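PDB 4JZA: uncharacterized protein from Legionella longbeachae NSW150, which is a phosphoinositide phosphatase that probably removes the 3-phosphate of phosphatidylinositol 3-phosphate, consistent with a role in lipid metabolism at the pathogen-host interface. Local coordinates for residues Y170-Q173 with L174-E177; K285-T289 with G290-W294; W311-E315 with H316-F320; A448-A451 with V452-K456. All coordinates share one frame; numbering follows the deposited sequence.

Interaction 1. Residues Y170-Q173 with L174-E177; sequences YYDQ and LLDE
Leu175 N donates to Tyr171 O at 3.1 Å, and the same i to i+4 step links Asp176 N to Asp172 O and Glu177 N to Gln173 O. The side chains gather beside this first turn. Tyr171 lays one ring face over Leu174. The CB of Leu174 is 4.0 Å from the centroid of the Tyr171 ring, in a CH-pi contact 14° off the ring normal. A chi1 of 51° sets the Tyr171 ring between its own N and carbonyl carbon, which folds it back over the helix start. Tyr171 is the N-cap of helix 172-183, which follows strand 159-166 of the large mixed sheet. The Tyr171 hydroxyl bonds to Pro346 O and to Arg393 NH2. Tyr170 meets the helix one step further on. Its CB lies 3.8 Å from Leu175 CD2, and the two side chains run at a slant to each other. Gln173, extended, slants across Glu177. The CG of Gln173 lies 3.7 Å from Glu177 OE2, and the two end oxygens, both acceptors, do not bond each other. Their amide and carboxylate planes are 35° apart. Glu177 takes its polar partners elsewhere: a hydrogen bond from Trp309 NE1 and a salt bridge to Arg393.

Interaction 2. Residues K285-T289 with G290-W294; sequences KKFLT and GDIKW
Phe287 and Ile292 pack across the link between the C-terminal end of helix 274-288 and the short helix 293-296. A type I beta turn from Gly290 to Lys293 forms the bend. Lys293 N closes it by bonding to Gly290 O. The Phe287 ring turns one face to Ile292. The CG2 of Ile292 stands 3.9 Å from the centroid of the Phe287 ring, offset toward the rim. The other branch of the isoleucine reaches the far end of the ring, with Ile292 CG1 3.6 Å from Phe287 CZ. With chi1 at 174°, CG of Phe287 lies opposite the backbone N and beside the carbonyl carbon, and the ring reaches forward to Ile292.

Phe287 O serves the turn twice. It accepts from Gly290 N at 3.0 Å, with the donor well above the carbonyl plane. It also accepts from a water molecule, and this water takes the N-H of Ile292 at 2.7 Å. Lys293 reaches back with an extended chain, and its NZ donates to Thr289 O at 3.1 Å. Lys293 also touches a crystal neighbour, so its exact pose may differ in solution. Leu288 faces the other way, onto Phe204 of helix 198-206 and Phe221 of helix 214-234.

One water and one ammonium group thus take up carbonyls at the helix end. The positive charge of Lys293 probably also suits the partial negative charge of that end.

Interaction 3. Residues W311-E315 with H316-F320; sequences WVLSE and HQQFF
Ser314 and His316 both have chi1 near +60°, 71° and 63°, and this brings the serine hydroxyl over the imidazole. The OG of Ser314 sits 3.0 Å above the plane of the His316 ring, over its centre. The CB of Ser314 lies over the same face.

Ser314 is the N-cap of helix 315-325. Its OG accepts from Gln317 N at 3.2 Å, a nearly straight capping bond of 160°. Its carbonyl accepts from Gln318 N, also at 3.2 Å. The next step, Phe319 N to Glu315 O, is 3.1 Å long.

Leu313 comes before the cap. Its CB lies 3.7 Å from Gln318 CG, and its CD2 meets the amide oxygen of Gln317, which also bonds to Tyr135 of helix 122-140. Leu313 and Gln318 hold the positions of a hydrophobic staple, but here a glutamine stem takes the place of the second apolar side chain. The amide of Gln318 goes on to bond Thr189 N through OE1.

Glu315 and Phe319 run alongside each other in the same direction. The CG of Glu315 is 3.9 Å from Phe319 CE2, and the carboxylate and ring planes are 69° apart.

The cap lies between several helices. His316 NE2 and Gln317 NE2 both bond to Glu131 of helix 122-140, while Arg194 of helix 191-194 bonds to Leu313 O, and Trp311 and Val312 touch helix 198-206.

Interaction 4. Residues A448-A451 with V452-K456; sequences ARSA and VERRK
Ala448 to Arg454 form the last turns of helix 441-454, and backbone bonds give the contact its frame. Val452 N donates to Ala448 O at 3.1 Å, Glu453 N to Arg449 O at 2.9 Å and Arg454 N to Ser450 O at 3.0 Å. The next one, Arg455 N to Ala451 O, is weak, with an angle of 129°.

The main side-chain contact is Arg454 folded back over the preceding turn. Its chain runs straight to CD and then bends at chi3, -130°, and the turn at chi4, 114°, sets the guanidinium face against the backbone. One face of the group covers the CA of Ala451 and the carbonyl oxygen of Ser450. The NH2 of Arg454 lies 3.3 Å from Ser450 CB, and its NH1 lies 3.6 Å from Ala451 CA.

Val452 CG2 makes a van der Waals contact with the carbonyl oxygen of Ala448, at 3.3 Å. The apolar packing of Val452 lies beyond the helix, on Ile461, and it also touches Gln463 of strand 462-465.

Several polar ends bond outside the two segments. Ser450 OG bonds to Lys446 O one turn earlier. Arg449 forms a salt bridge with Asp483. Arg454 NH1 forms one with Asp396 of helix 388-402, and Arg455 lies on Leu399 and Ala400 of the same helix.

Arg454 therefore works with both its face and its rim. The face rests on the helix backbone, while NH1 at its rim makes the salt bridge to Asp396. The carbonyls near the C-terminal end of the helix would probably also favour this positive group.

In the fold
The four contacts follow one another along the chain. None nests in or crosses another, and each closes only a helix turn or a short bend. Interaction 1 starts helix 172-183 just after strand 159-166. Interaction 2 ends helix 274-288 far out, its centre 35 Å from that of interaction 1. Interaction 3 starts helix 315-325, nearer the middle of the chain. Interaction 4 ends helix 441-454, beside edge strand 462-465. Shared helices connect them. Helix 388-402 supplies partners to interactions 1 and 4, whose nearest atoms are about 10 Å apart. Helix 198-206 touches interactions 2 and 3.

Interaction 1. Residues Y170-Q173 with L174-E177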
loop_
_atom_site.group_PDB
_atom_site.type_symbol
_atom_site.label_atom_id
_atom_site.label_comp_id
_atom_site.label_asym_id
_atom_site.label_seq_id
_atom_site.Cartn_x
_atom_site.Cartn_y
_atom_site.Cartn_z
ATOM N N TYR A 170 8.552 -13.668 8.900
ATOM C CA TYR A 170 8.234 -15.006 8.370
ATOM C C TYR A 170 8.219 -16.088 9.449
ATOM O O TYR A 170 8.810 -15.931 10.490
ATOM C CB TYR A 170 9.193 -15.407 7.254
ATOM C CG TYR A 170 10.637 -15.206 7.587
ATOM C CD1 TYR A 170 11.313 -16.104 8.362
ATOM C CD2 TYR A 170 11.327 -14.121 7.078
ATOM C CE1 TYR A 170 12.661 -15.918 8.661
ATOM C CE2 TYR A 170 12.651 -13.915 7.371
ATOM C CZ TYR A 170 13.315 -14.818 8.165
ATOM O OH TYR A 170 14.629 -14.601 8.451
ATOM N N TYR A 171 7.514 -17.171 9.163
ATOM C CA TYR A 171 7.427 -18.340 10.005
ATOM C C TYR A 171 7.453 -19.564 9.075
ATOM O O TYR A 171 7.172 -19.450 7.869
ATOM C CB TYR A 171 6.153 -18.286 10.852
ATOM C CG TYR A 171 4.892 -18.015 10.090
ATOM C CD1 TYR A 171 4.550 -16.728 9.746
ATOM C CD2 TYR A 171 4.020 -19.049 9.693
ATOM C CE1 TYR A 171 3.395 -16.455 9.041
ATOM C CE2 TYR A 171 2.847 -18.760 8.968
ATOM C CZ TYR A 171 2.558 -17.455 8.659
ATOM O OH TYR A 171 1.445 -17.084 7.958
ATOM N N ASP A 172 7.816 -20.718 9.620
ATOM C CA ASP A 172 8.133 -21.908 8.800
ATOM C C ASP A 172 7.035 -22.311 7.796
ATOM O O ASP A 172 7.325 -22.584 6.615
ATOM C CB ASP A 172 8.437 -23.104 9.704
ATOM C CG ASP A 172 9.779 -22.981 10.422
ATOM O OD1 ASP A 172 10.571 -22.048 10.133
ATOM O OD2 ASP A 172 10.026 -23.840 11.303
ATOM N N GLN A 173 5.784 -22.342 8.256
ATOM C CA GLN A 173 4.687 -22.670 7.372
ATOM C C GLN A 173 4.729 -21.807 6.110
ATOM O O GLN A 173 4.673 -22.307 4.995
ATOM C CB GLN A 173 3.330 -22.583 8.075
ATOM C CG GLN A 173 2.266 -23.023 7.104
ATOM C CD GLN A 173 0.849 -23.175 7.644
ATOM O OE1 GLN A 173 0.103 -23.861 7.101
ATOM N NE2 GLN A 173 0.465 -22.491 8.584
ATOM N N LEU A 174 4.860 -20.507 6.283
ATOM C CA LEU A 174 4.831 -19.609 5.156
ATOM C C LEU A 174 6.016 -19.862 4.268
ATOM O O LEU A 174 5.907 -19.799 3.045
ATOM C CB LEU A 174 4.838 -18.140 5.594
ATOM C CG LEU A 174 4.738 -17.158 4.400
ATOM C CD1 LEU A 174 3.287 -16.923 4.044
ATOM C CD2 LEU A 174 5.408 -15.836 4.691
ATOM N N LEU A 175 7.167 -20.118 4.860
ATOM C CA LEU A 175 8.359 -20.373 4.029
ATOM C C LEU A 175 8.128 -21.572 3.141
ATOM O O LEU A 175 8.563 -21.562 1.979
ATOM C CB LEU A 175 9.623 -20.587 4.878
ATOM C CG LEU A 175 10.017 -19.400 5.742
ATOM C CD1 LEU A 175 11.324 -19.649 6.446
ATOM C CD2 LEU A 175 10.151 -18.176 4.864
ATOM N N ASP A 176 7.437 -22.586 3.682
ATOM C CA ASP A 176 7.144 -23.800 2.934
ATOM C C ASP A 176 6.194 -23.526 1.801
ATOM O O ASP A 176 6.413 -23.970 0.664
ATOM C CB ASP A 176 6.538 -24.874 3.839
ATOM C CG ASP A 176 7.540 -25.426 4.845
ATOM O OD1 ASP A 176 8.789 -25.392 4.598
ATOM O OD2 ASP A 176 7.055 -25.869 5.904
ATOM N N GLU A 177 5.148 -22.761 2.103
ATOM C CA GLU A 177 4.246 -22.297 1.060
ATOM C C GLU A 177 4.952 -21.468 -0.030
ATOM O O GLU A 177 4.646 -21.617 -1.202
ATOM C CB GLU A 177 3.108 -21.521 1.673
ATOM C CG GLU A 177 2.174 -22.359 2.544
ATOM C CD GLU A 177 1.335 -21.496 3.463
ATOM O OE1 GLU A 177 1.622 -20.285 3.634
ATOM O OE2 GLU A 177 0.376 -22.021 4.031
#

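Interaction 2. Residues K285-T289 with G290-W294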
loop_
_atom_site.group_PDB
_atom_site.type_symbol
_atom_site.label_atom_id
_atom_site.label_comp_id
_atom_site.label_asym_id
_atom_site.label_seq_id
_atom_site.Cartn_x
_atom_site.Cartn_y
_atom_site.Cartn_z
ATOM N N LYS A 285 -23.804 -29.225 -7.612
ATOM C CA LYS A 285 -23.940 -30.407 -8.514
ATOM C C LYS A 285 -24.142 -29.947 -9.940
ATOM O O LYS A 285 -23.487 -30.438 -10.858
ATOM C CB LYS A 285 -25.131 -31.310 -8.100
ATOM C CG LYS A 285 -25.281 -32.647 -8.843
ATOM C CD LYS A 285 -26.760 -33.039 -8.965
ATOM C CE LYS A 285 -27.042 -34.533 -9.236
ATOM N NZ LYS A 285 -26.121 -35.491 -8.560
ATOM N N LYS A 286 -25.049 -28.986 -10.098
ATOM C CA LYS A 286 -25.374 -28.426 -11.392
ATOM C C LYS A 286 -24.202 -27.625 -11.944
ATOM O O LYS A 286 -23.915 -27.696 -13.129
ATOM C CB LYS A 286 -26.622 -27.551 -11.292
ATOM C CG LYS A 286 -27.545 -27.614 -12.498
ATOM C CD LYS A 286 -27.320 -26.471 -13.494
ATOM C CE LYS A 286 -27.841 -25.126 -12.988
ATOM N NZ LYS A 286 -29.328 -25.071 -12.900
ATOM N N PHE A 287 -23.512 -26.880 -11.088
ATOM C CA PHE A 287 -22.355 -26.109 -11.540
ATOM C C PHE A 287 -21.276 -27.007 -12.149
ATOM O O PHE A 287 -20.747 -26.730 -13.228
ATOM C CB PHE A 287 -21.755 -25.343 -10.368
ATOM C CG PHE A 287 -20.462 -24.620 -10.693
ATOM C CD1 PHE A 287 -20.484 -23.438 -11.382
ATOM C CD2 PHE A 287 -19.219 -25.134 -10.279
ATOM C CE1 PHE A 287 -19.298 -22.770 -11.662
ATOM C CE2 PHE A 287 -18.035 -24.479 -10.562
ATOM C CZ PHE A 287 -18.072 -23.286 -11.243
ATOM N N LEU A 288 -20.977 -28.101 -11.450
ATOM C CA LEU A 288 -19.846 -28.955 -11.795
ATOM C C LEU A 288 -19.953 -29.530 -13.171
ATOM O O LEU A 288 -18.970 -29.661 -13.859
ATOM C CB LEU A 288 -19.715 -30.096 -10.784
ATOM C CG LEU A 288 -19.211 -29.696 -9.405
ATOM C CD1 LEU A 288 -19.233 -30.896 -8.433
ATOM C CD2 LEU A 288 -17.825 -29.087 -9.502
ATOM N N THR A 289 -21.147 -29.948 -13.553
ATOM C CA THR A 289 -21.361 -30.585 -14.869
ATOM C C THR A 289 -21.853 -29.577 -15.847
ATOM O O THR A 289 -22.228 -29.930 -16.915
ATOM C CB THR A 289 -22.413 -31.712 -14.792
ATOM O OG1 THR A 289 -23.536 -31.237 -14.038
ATOM C CG2 THR A 289 -21.836 -32.973 -14.105
ATOM N N GLY A 290 -21.893 -28.317 -15.458
ATOM C CA GLY A 290 -22.346 -27.248 -16.335
ATOM C C GLY A 290 -21.240 -26.769 -17.251
ATOM O O GLY A 290 -20.269 -27.468 -17.496
ATOM N N ASP A 291 -21.384 -25.543 -17.739
ATOM C CA ASP A 291 -20.498 -25.012 -18.799
ATOM C C ASP A 291 -19.064 -24.743 -18.333
ATOM O O ASP A 291 -18.135 -24.727 -19.116
ATOM C CB ASP A 291 -21.112 -23.738 -19.407
ATOM C CG ASP A 291 -22.363 -24.039 -20.294
ATOM O OD1 ASP A 291 -22.339 -25.050 -21.061
ATOM O OD2 ASP A 291 -23.358 -23.271 -20.213
ATOM N N ILE A 292 -18.883 -24.604 -17.031
ATOM C CA ILE A 292 -17.569 -24.358 -16.482
ATOM C C ILE A 292 -16.583 -25.474 -16.842
ATOM O O ILE A 292 -15.372 -25.258 -16.883
ATOM C CB ILE A 292 -17.673 -24.154 -14.953
ATOM C CG1 ILE A 292 -16.528 -23.267 -14.455
ATOM C CG2 ILE A 292 -17.811 -25.470 -14.201
ATOM C CD1 ILE A 292 -16.797 -21.790 -14.682
ATOM N N LYS A 293 -17.120 -26.662 -17.102
ATOM C CA LYS A 293 -16.315 -27.881 -17.180
ATOM C C LYS A 293 -15.327 -27.833 -18.302
ATOM O O LYS A 293 -14.275 -28.388 -18.205
ATOM C CB LYS A 293 -17.208 -29.122 -17.309
ATOM C CG LYS A 293 -17.915 -29.245 -18.641
ATOM C CD LYS A 293 -19.169 -30.099 -18.543
ATOM C CE LYS A 293 -20.055 -29.953 -19.778
ATOM N NZ LYS A 293 -21.242 -30.846 -19.698
ATOM N N TRP A 294 -15.691 -27.149 -19.367
ATOM C CA TRP A 294 -14.818 -26.975 -20.518
ATOM C C TRP A 294 -13.541 -26.311 -20.096
ATOM O O TRP A 294 -12.498 -26.536 -20.670
ATOM C CB TRP A 294 -15.512 -26.098 -21.568
ATOM C CG TRP A 294 -16.523 -26.866 -22.307
ATOM C CD1 TRP A 294 -17.860 -26.916 -22.058
ATOM C CD2 TRP A 294 -16.274 -27.782 -23.377
ATOM N NE1 TRP A 294 -18.459 -27.778 -22.917
ATOM C CE2 TRP A 294 -17.514 -28.327 -23.740
ATOM C CE3 TRP A 294 -15.118 -28.186 -24.062
ATOM C CZ2 TRP A 294 -17.663 -29.239 -24.785
ATOM C CZ3 TRP A 294 -15.252 -29.091 -25.106
ATOM C CH2 TRP A 294 -16.528 -29.626 -25.454
HETATM O O HOH W 1 -20.853 -24.384 -15.218
#

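Interaction 3. Residues W311-E315 with H316-F320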
loop_
_atom_site.group_PDB
_atom_site.type_symbol
_atom_site.label_atom_id
_atom_site.label_comp_id
_atom_site.label_asym_id
_atom_site.label_seq_id
_atom_site.Cartn_x
_atom_site.Cartn_y
_atom_site.Cartn_z
ATOM N N TRP A 311 -4.322 -17.800 -3.474
ATOM C CA TRP A 311 -5.280 -17.713 -4.598
ATOM C C TRP A 311 -6.168 -16.460 -4.591
ATOM O O TRP A 311 -6.682 -16.063 -5.614
ATOM C CB TRP A 311 -6.167 -18.976 -4.678
ATOM C CG TRP A 311 -5.418 -20.277 -4.945
ATOM C CD1 TRP A 311 -5.369 -21.349 -4.134
ATOM C CD2 TRP A 311 -4.628 -20.612 -6.100
ATOM N NE1 TRP A 311 -4.594 -22.328 -4.697
ATOM C CE2 TRP A 311 -4.139 -21.900 -5.912
ATOM C CE3 TRP A 311 -4.319 -19.952 -7.284
ATOM C CZ2 TRP A 311 -3.338 -22.533 -6.838
ATOM C CZ3 TRP A 311 -3.521 -20.596 -8.217
ATOM C CH2 TRP A 311 -3.059 -21.866 -7.999
ATOM N N VAL A 312 -6.379 -15.851 -3.441
ATOM C CA VAL A 312 -7.167 -14.613 -3.389
ATOM C C VAL A 312 -6.355 -13.355 -3.804
ATOM O O VAL A 312 -6.923 -12.275 -4.089
ATOM C CB VAL A 312 -7.834 -14.430 -2.021
ATOM C CG1 VAL A 312 -8.742 -15.611 -1.726
ATOM C CG2 VAL A 312 -6.802 -14.279 -0.921
ATOM N N LEU A 313 -5.037 -13.482 -3.868
ATOM C CA LEU A 313 -4.260 -12.363 -4.323
ATOM C C LEU A 313 -4.743 -11.981 -5.720
ATOM O O LEU A 313 -5.131 -12.832 -6.472
ATOM C CB LEU A 313 -2.772 -12.704 -4.357
ATOM C CG LEU A 313 -2.087 -12.907 -3.020
ATOM C CD1 LEU A 313 -0.640 -13.243 -3.251
ATOM C CD2 LEU A 313 -2.197 -11.666 -2.170
ATOM N N SER A 314 -4.765 -10.683 -6.027
ATOM C CA SER A 314 -4.989 -10.194 -7.348
ATOM C C SER A 314 -3.882 -10.681 -8.234
ATOM O O SER A 314 -2.829 -11.104 -7.783
ATOM C CB SER A 314 -4.963 -8.679 -7.350
ATOM O OG SER A 314 -3.647 -8.162 -7.150
ATOM N N GLU A 315 -4.101 -10.598 -9.521
ATOM C CA GLU A 315 -3.130 -11.135 -10.420
ATOM C C GLU A 315 -1.816 -10.328 -10.383
ATOM O O GLU A 315 -0.720 -10.867 -10.481
ATOM C CB GLU A 315 -3.707 -11.173 -11.831
ATOM C CG GLU A 315 -2.777 -11.895 -12.779
ATOM C CD GLU A 315 -3.144 -11.732 -14.233
ATOM O OE1 GLU A 315 -3.302 -12.785 -14.883
ATOM O OE2 GLU A 315 -3.240 -10.578 -14.721
ATOM N N HIS A 316 -1.937 -9.025 -10.277
ATOM C CA HIS A 316 -0.752 -8.207 -10.189
ATOM C C HIS A 316 0.061 -8.520 -8.918
ATOM O O HIS A 316 1.299 -8.604 -8.969
ATOM C CB HIS A 316 -1.062 -6.697 -10.394
ATOM C CG HIS A 316 -1.956 -6.095 -9.364
ATOM N ND1 HIS A 316 -3.309 -5.941 -9.556
ATOM C CD2 HIS A 316 -1.693 -5.613 -8.130
ATOM C CE1 HIS A 316 -3.850 -5.400 -8.480
ATOM N NE2 HIS A 316 -2.889 -5.193 -7.595
ATOM N N GLN A 317 -0.614 -8.738 -7.793
ATOM C CA GLN A 317 0.129 -9.045 -6.590
ATOM C C GLN A 317 0.970 -10.311 -6.858
ATOM O O GLN A 317 2.110 -10.403 -6.428
ATOM C CB GLN A 317 -0.808 -9.268 -5.379
ATOM C CG GLN A 317 -1.434 -8.004 -4.814
ATOM C CD GLN A 317 -0.863 -7.529 -3.491
ATOM O OE1 GLN A 317 -0.257 -8.275 -2.699
ATOM N NE2 GLN A 317 -1.076 -6.281 -3.239
ATOM N N GLN A 318 0.399 -11.273 -7.571
ATOM C CA GLN A 318 1.054 -12.578 -7.767
ATOM C C GLN A 318 2.310 -12.405 -8.602
ATOM O O GLN A 318 3.361 -12.952 -8.248
ATOM C CB GLN A 318 0.108 -13.600 -8.348
ATOM C CG GLN A 318 -1.171 -13.738 -7.529
ATOM C CD GLN A 318 -2.066 -14.903 -7.935
ATOM O OE1 GLN A 318 -2.604 -14.981 -9.035
ATOM N NE2 GLN A 318 -2.242 -15.799 -7.030
ATOM N N PHE A 319 2.229 -11.577 -9.636
ATOM C CA PHE A 319 3.410 -11.269 -10.422
ATOM C C PHE A 319 4.409 -10.513 -9.589
ATOM O O PHE A 319 5.592 -10.736 -9.734
ATOM C CB PHE A 319 3.099 -10.450 -11.671
ATOM C CG PHE A 319 2.590 -11.258 -12.836
ATOM C CD1 PHE A 319 3.450 -12.059 -13.573
ATOM C CD2 PHE A 319 1.270 -11.167 -13.232
ATOM C CE1 PHE A 319 3.010 -12.763 -14.672
ATOM C CE2 PHE A 319 0.814 -11.874 -14.333
ATOM C CZ PHE A 319 1.691 -12.662 -15.063
ATOM N N PHE A 320 3.951 -9.629 -8.709
ATOM C CA PHE A 320 4.875 -8.902 -7.839
ATOM C C PHE A 320 5.537 -9.900 -6.898
ATOM O O PHE A 320 6.766 -9.876 -6.702
ATOM C CB PHE A 320 4.166 -7.826 -7.009
ATOM C CG PHE A 320 3.586 -6.672 -7.799
ATOM C CD1 PHE A 320 3.928 -6.431 -9.093
ATOM C CD2 PHE A 320 2.703 -5.804 -7.189
ATOM C CE1 PHE A 320 3.380 -5.360 -9.769
ATOM C CE2 PHE A 320 2.155 -4.738 -7.841
ATOM C CZ PHE A 320 2.483 -4.511 -9.139
#

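Interaction 4. Residues A448-A451 with V452-K456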
loop_
_atom_site.group_PDB
_atom_site.type_symbol
_atom_site.label_atom_id
_atom_site.label_comp_id
_atom_site.label_asym_id
_atom_site.label_seq_id
_atom_site.Cartn_x
_atom_site.Cartn_y
_atom_site.Cartn_z
ATOM N N ALA A 448 -9.606 -9.522 15.882
ATOM C CA ALA A 448 -8.553 -9.747 16.886
ATOM C C ALA A 448 -9.037 -10.469 18.158
ATOM O O ALA A 448 -8.302 -11.284 18.735
ATOM C CB ALA A 448 -7.866 -8.435 17.234
ATOM N N ARG A 449 -10.267 -10.169 18.568
ATOM C CA ARG A 449 -10.922 -10.850 19.679
ATOM C C ARG A 449 -11.053 -12.301 19.399
ATOM O O ARG A 449 -10.713 -13.140 20.247
ATOM C CB ARG A 449 -12.318 -10.289 19.883
ATOM C CG ARG A 449 -12.333 -8.890 20.472
ATOM C CD ARG A 449 -12.310 -8.947 21.991
ATOM N NE ARG A 449 -11.820 -7.713 22.580
ATOM C CZ ARG A 449 -11.668 -7.524 23.882
ATOM N NH1 ARG A 449 -11.944 -8.499 24.736
ATOM N NH2 ARG A 449 -11.194 -6.368 24.323
ATOM N N SER A 450 -11.566 -12.608 18.209
ATOM C CA SER A 450 -11.735 -13.995 17.785
ATOM C C SER A 450 -10.406 -14.731 17.818
ATOM O O SER A 450 -10.335 -15.834 18.335
ATOM C CB SER A 450 -12.297 -14.075 16.371
ATOM O OG SER A 450 -13.597 -13.512 16.288
ATOM N N ALA A 451 -9.359 -14.110 17.279
ATOM C CA ALA A 451 -8.051 -14.736 17.213
ATOM C C ALA A 451 -7.479 -15.082 18.570
ATOM O O ALA A 451 -6.913 -16.159 18.742
ATOM C CB ALA A 451 -7.085 -13.837 16.471
ATOM N N VAL A 452 -7.617 -14.158 19.519
ATOM C CA VAL A 452 -7.162 -14.367 20.891
ATOM C C VAL A 452 -7.978 -15.472 21.535
ATOM O O VAL A 452 -7.412 -16.280 22.231
ATOM C CB VAL A 452 -7.246 -13.072 21.744
ATOM C CG1 VAL A 452 -6.964 -13.323 23.227
ATOM C CG2 VAL A 452 -6.278 -12.029 21.213
ATOM N N GLU A 453 -9.292 -15.494 21.306
ATOM C CA GLU A 453 -10.146 -16.624 21.737
ATOM C C GLU A 453 -9.630 -17.973 21.253
ATOM O O GLU A 453 -9.586 -18.905 22.017
ATOM C CB GLU A 453 -11.623 -16.476 21.271
ATOM C CG GLU A 453 -12.631 -16.043 22.341
ATOM C CD GLU A 453 -12.780 -17.063 23.472
ATOM O OE1 GLU A 453 -12.784 -16.696 24.688
ATOM O OE2 GLU A 453 -12.876 -18.253 23.130
ATOM N N ARG A 454 -9.242 -18.082 19.989
ATOM C CA ARG A 454 -8.830 -19.377 19.427
ATOM C C ARG A 454 -7.514 -19.850 20.004
ATOM O O ARG A 454 -7.232 -21.049 20.028
ATOM C CB ARG A 454 -8.723 -19.309 17.911
ATOM C CG ARG A 454 -10.050 -19.135 17.189
ATOM C CD ARG A 454 -9.864 -19.116 15.691
ATOM N NE ARG A 454 -10.565 -17.962 15.162
ATOM C CZ ARG A 454 -9.985 -16.907 14.582
ATOM N NH1 ARG A 454 -8.674 -16.856 14.392
ATOM N NH2 ARG A 454 -10.732 -15.901 14.153
ATOM N N ARG A 455 -6.756 -18.888 20.526
ATOM C CA ARG A 455 -5.454 -19.119 21.093
ATOM C C ARG A 455 -5.560 -19.294 22.623
ATOM O O ARG A 455 -4.555 -19.538 23.308
ATOM C CB ARG A 455 -4.515 -17.971 20.653
ATOM C CG ARG A 455 -3.219 -17.808 21.425
ATOM C CD ARG A 455 -2.192 -16.942 20.733
ATOM N NE ARG A 455 -1.357 -17.782 19.885
ATOM C CZ ARG A 455 -0.108 -18.170 20.131
ATOM N NH1 ARG A 455 0.524 -17.800 21.227
ATOM N NH2 ARG A 455 0.515 -18.930 19.240
ATOM N N LYS A 456 -6.770 -19.243 23.170
ATOM C CA LYS A 456 -6.943 -19.351 24.631
ATOM C C LYS A 456 -6.242 -20.593 25.202
ATOM O O LYS A 456 -5.568 -20.505 26.218
ATOM C CB LYS A 456 -8.426 -19.339 25.038
ATOM C CG LYS A 456 -8.687 -18.511 26.297
ATOM C CD LYS A 456 -9.111 -17.074 25.983
ATOM C CE LYS A 456 -8.263 -16.008 26.694
ATOM N NZ LYS A 456 -8.968 -14.699 26.873
#